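Local coordinates for 3-oxoacyl-[acyl-carrier-protein] reductase (Sinorhizobium meliloti, PDB 3U9L), which probably catalyses the NADPH-dependent reduction of 3-oxoacyl-[acyl-carrier-protein], as a member of the short-chain dehydrogenase/reductase family, at residues L140-G152 and Y160-Y174. Numbering follows the deposited sequence.
Sequences LLIWISSSSSAGG and YFAAKAAMDAIAVQY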
# COMPACT_ATOMS: atom_id res chain seq x y z
N LEU A 140 15.00 2.16 18.17
CA LEU A 140 15.10 2.41 16.73
C LEU A 140 14.33 1.36 16.04
O LEU A 140 14.55 0.16 16.33
CB LEU A 140 16.54 2.35 16.26
CG LEU A 140 16.91 2.38 14.75
CD1 LEU A 140 16.59 3.75 14.08
CD2 LEU A 140 18.40 2.06 14.61
N LEU A 141 13.40 1.78 15.17
CA LEU A 141 12.72 0.89 14.25
C LEU A 141 13.40 1.00 12.91
O LEU A 141 13.62 2.12 12.38
CB LEU A 141 11.23 1.29 14.06
CG LEU A 141 10.20 0.59 14.92
CD1 LEU A 141 10.70 0.80 16.39
CD2 LEU A 141 8.86 1.20 14.71
N ILE A 142 13.72 -0.15 12.34
CA ILE A 142 14.24 -0.18 10.99
C ILE A 142 13.27 -1.02 10.18
O ILE A 142 12.94 -2.16 10.55
CB ILE A 142 15.69 -0.82 10.95
CG1 ILE A 142 16.66 -0.02 11.83
CG2 ILE A 142 16.22 -0.95 9.54
CD1 ILE A 142 18.09 -0.55 11.80
N TRP A 143 12.83 -0.49 9.04
CA TRP A 143 11.91 -1.25 8.20
C TRP A 143 12.66 -1.58 6.92
O TRP A 143 13.37 -0.72 6.38
CB TRP A 143 10.70 -0.35 7.86
CG TRP A 143 9.90 0.15 9.06
CD1 TRP A 143 10.28 1.13 9.97
CD2 TRP A 143 8.59 -0.27 9.44
NE1 TRP A 143 9.25 1.35 10.90
CE2 TRP A 143 8.21 0.51 10.59
CE3 TRP A 143 7.69 -1.21 8.93
CZ2 TRP A 143 6.97 0.34 11.21
CZ3 TRP A 143 6.46 -1.34 9.52
CH2 TRP A 143 6.12 -0.59 10.66
N ILE A 144 12.52 -2.80 6.43
CA ILE A 144 13.08 -3.13 5.10
C ILE A 144 11.97 -2.93 4.15
O ILE A 144 10.98 -3.68 4.13
CB ILE A 144 13.59 -4.58 4.99
CG1 ILE A 144 14.47 -4.94 6.17
CG2 ILE A 144 14.27 -4.83 3.58
CD1 ILE A 144 15.60 -4.00 6.38
N SER A 145 12.09 -1.89 3.34
CA SER A 145 11.03 -1.51 2.48
C SER A 145 11.43 -2.10 1.12
O SER A 145 12.05 -3.17 1.08
CB SER A 145 10.97 0.01 2.42
OG SER A 145 9.88 0.45 1.67
N SER A 146 11.13 -1.38 0.04
CA SER A 146 11.36 -1.89 -1.30
C SER A 146 11.46 -0.74 -2.30
O SER A 146 10.62 0.15 -2.31
CB SER A 146 10.17 -2.80 -1.66
OG SER A 146 10.28 -3.29 -2.96
N SER A 147 12.46 -0.77 -3.17
CA SER A 147 12.57 0.25 -4.23
C SER A 147 11.29 0.33 -5.06
O SER A 147 11.00 1.38 -5.67
CB SER A 147 13.79 -0.08 -5.13
OG SER A 147 13.52 -1.18 -5.98
N SER A 148 10.53 -0.76 -5.12
CA SER A 148 9.31 -0.73 -5.93
C SER A 148 8.25 0.28 -5.48
O SER A 148 7.42 0.72 -6.29
CB SER A 148 8.69 -2.12 -5.94
OG SER A 148 8.22 -2.45 -4.64
N SER A 149 8.26 0.68 -4.21
CA SER A 149 7.21 1.60 -3.73
C SER A 149 7.44 3.01 -4.26
O SER A 149 6.55 3.81 -4.18
CB SER A 149 7.09 1.62 -2.19
OG SER A 149 6.98 0.27 -1.71
N ALA A 150 8.61 3.34 -4.79
CA ALA A 150 8.78 4.65 -5.45
C ALA A 150 9.77 4.67 -6.66
O ALA A 150 10.35 5.71 -6.95
CB ALA A 150 9.24 5.66 -4.46
N GLY A 151 10.02 3.53 -7.28
CA GLY A 151 10.95 3.50 -8.38
C GLY A 151 10.30 2.76 -9.55
O GLY A 151 9.13 2.32 -9.49
N GLY A 152 11.06 2.60 -10.62
CA GLY A 152 10.56 1.90 -11.81
C GLY A 152 10.35 0.45 -11.44
O GLY A 152 11.18 -0.15 -10.75
N TYR A 160 2.14 -8.31 -4.17
CA TYR A 160 3.36 -8.07 -3.44
C TYR A 160 3.71 -6.57 -3.35
O TYR A 160 3.92 -6.05 -2.27
CB TYR A 160 4.52 -8.86 -4.06
CG TYR A 160 5.84 -8.53 -3.43
CD1 TYR A 160 6.08 -8.81 -2.07
CD2 TYR A 160 6.83 -7.90 -4.15
CE1 TYR A 160 7.28 -8.49 -1.47
CE2 TYR A 160 8.03 -7.59 -3.57
CZ TYR A 160 8.26 -7.87 -2.23
OH TYR A 160 9.48 -7.53 -1.67
N PHE A 161 3.83 -5.92 -4.49
CA PHE A 161 4.10 -4.49 -4.57
C PHE A 161 3.04 -3.68 -3.80
O PHE A 161 3.39 -2.71 -3.20
CB PHE A 161 4.16 -4.02 -6.03
CG PHE A 161 5.43 -4.47 -6.79
CD1 PHE A 161 6.48 -5.04 -6.13
CD2 PHE A 161 5.54 -4.25 -8.17
CE1 PHE A 161 7.65 -5.43 -6.81
CE2 PHE A 161 6.71 -4.64 -8.87
CZ PHE A 161 7.76 -5.21 -8.18
N ALA A 162 1.75 -4.05 -3.89
CA ALA A 162 0.72 -3.41 -3.08
C ALA A 162 1.06 -3.49 -1.58
O ALA A 162 0.99 -2.51 -0.83
CB ALA A 162 -0.61 -4.11 -3.32
N ALA A 163 1.34 -4.70 -1.11
CA ALA A 163 1.62 -4.88 0.30
C ALA A 163 2.85 -4.09 0.71
O ALA A 163 2.87 -3.49 1.77
CB ALA A 163 1.78 -6.33 0.64
N LYS A 164 3.90 -4.06 -0.11
CA LYS A 164 5.11 -3.32 0.25
C LYS A 164 4.84 -1.81 0.26
O LYS A 164 5.45 -1.10 1.05
CB LYS A 164 6.26 -3.57 -0.73
CG LYS A 164 6.75 -5.01 -0.76
CD LYS A 164 7.12 -5.50 0.62
CE LYS A 164 8.30 -4.75 1.17
NZ LYS A 164 8.85 -5.34 2.48
N ALA A 165 4.02 -1.33 -0.68
CA ALA A 165 3.67 0.06 -0.75
C ALA A 165 2.92 0.49 0.53
O ALA A 165 3.13 1.59 1.07
CB ALA A 165 2.78 0.31 -1.97
N ALA A 166 2.03 -0.38 1.00
CA ALA A 166 1.28 -0.11 2.24
C ALA A 166 2.27 -0.13 3.38
O ALA A 166 2.20 0.72 4.26
CB ALA A 166 0.20 -1.15 2.47
N MSE A 167 3.21 -1.09 3.36
CA MSE A 167 4.16 -1.18 4.48
C MSE A 167 5.04 0.08 4.63
O MSE A 167 5.31 0.55 5.74
CB MSE A 167 5.08 -2.42 4.38
CG MSE A 167 5.86 -2.67 5.69
SE MSE A 167 7.79 -3.14 5.27
CE MSE A 167 8.40 -1.28 4.91
N ASP A 168 5.50 0.60 3.50
CA ASP A 168 6.26 1.83 3.58
C ASP A 168 5.41 3.02 4.12
O ASP A 168 5.92 3.80 4.88
CB ASP A 168 6.86 2.17 2.22
CG ASP A 168 7.98 3.18 2.33
OD1 ASP A 168 7.64 4.36 2.36
OD2 ASP A 168 9.18 2.81 2.35
N ALA A 169 4.14 3.14 3.68
CA ALA A 169 3.23 4.19 4.13
C ALA A 169 3.06 4.11 5.65
O ALA A 169 3.04 5.11 6.33
CB ALA A 169 1.88 4.07 3.43
N ILE A 170 2.96 2.89 6.16
CA ILE A 170 2.83 2.65 7.60
C ILE A 170 4.11 3.00 8.33
O ILE A 170 4.06 3.61 9.41
CB ILE A 170 2.47 1.19 7.88
CG1 ILE A 170 1.04 0.95 7.37
CG2 ILE A 170 2.66 0.84 9.47
CD1 ILE A 170 0.63 -0.45 7.21
N ALA A 171 5.24 2.68 7.77
CA ALA A 171 6.51 2.99 8.44
C ALA A 171 6.64 4.49 8.67
O ALA A 171 7.15 4.98 9.68
CB ALA A 171 7.69 2.50 7.58
N VAL A 172 6.19 5.23 7.67
CA VAL A 172 6.31 6.68 7.68
C VAL A 172 5.42 7.27 8.75
O VAL A 172 5.84 8.12 9.48
CB VAL A 172 6.03 7.23 6.24
CG1 VAL A 172 5.83 8.77 6.21
CG2 VAL A 172 7.26 6.85 5.41
N GLN A 173 4.21 6.75 8.87
CA GLN A 173 3.28 7.17 9.87
C GLN A 173 3.79 6.94 11.29
O GLN A 173 3.72 7.86 12.14
CB GLN A 173 1.92 6.48 9.63
CG GLN A 173 1.20 6.87 8.30
CD GLN A 173 0.48 8.17 8.45
OE1 GLN A 173 -0.65 8.25 9.06
NE2 GLN A 173 1.10 9.23 7.94
N TYR A 174 4.33 5.75 11.55
CA TYR A 174 4.87 5.43 12.87
C TYR A 174 6.05 6.33 13.20
O TYR A 174 6.20 6.75 14.35
CB TYR A 174 5.33 3.98 12.91
CG TYR A 174 4.28 2.99 13.39
CD1 TYR A 174 3.93 2.92 14.75
CD2 TYR A 174 3.71 2.08 12.52
CE1 TYR A 174 3.00 1.98 15.22
CE2 TYR A 174 2.76 1.13 12.99
CZ TYR A 174 2.41 1.10 14.34
OH TYR A 174 1.50 0.16 14.83
O HOH W 1 8.59 3.81 12.09
O HOH W 2 8.07 -0.77 0.31
O HOH W 3 11.38 -5.80 -3.41
O HOH W 4 5.84 -1.47 -3.65
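Ala171 sets its methyl group on one face of the Trp143 indole: CB lies 3.5 Å from the centroid of the five-membered ring and 10° off its normal, which identifies a CH-pi contact. Ile170 CG2 and Tyr174 CD2 approach the benzo end obliquely, while the selenomethionine Met167, bent at chi2 and chi3, brings CE to 3.6 Å from Ser145 CA. Ser148 CB makes a second CH-pi contact over one face of the Phe161 ring, 3.8 Å from its centroid.

The direct hydrogen bonds lie between these apolar patches. Ser145 OG donates to the anti lone pair of Asp168 OD2 at 2.6 Å; its chi1 of -175° turns the hydroxyl away from the backbone N, and Arg262 forms a salt bridge with the other carboxylate oxygen. Lys164 NZ reaches Ile144 O at 3.2 Å, tilted 20° from the carbonyl plane.

Strand 139-144 and helix 158-179 are the first two elements of a beta-alpha-beta unit in the Rossmann-type fold. Tyr160 and Lys164 match the family's YxxxK signature, and Ser146 probably corresponds to the serine of the usual Ser-Tyr-Lys active site.

Waters add further polar links between the segments. One accepts from Trp143 NE1 and donates to Ala171 O; another links Ser146 OG (2.8 Å) with Tyr160 OH (3.1 Å). A third donates to both Ser145 OG and Lys164 O, the latter at 2.7 Å.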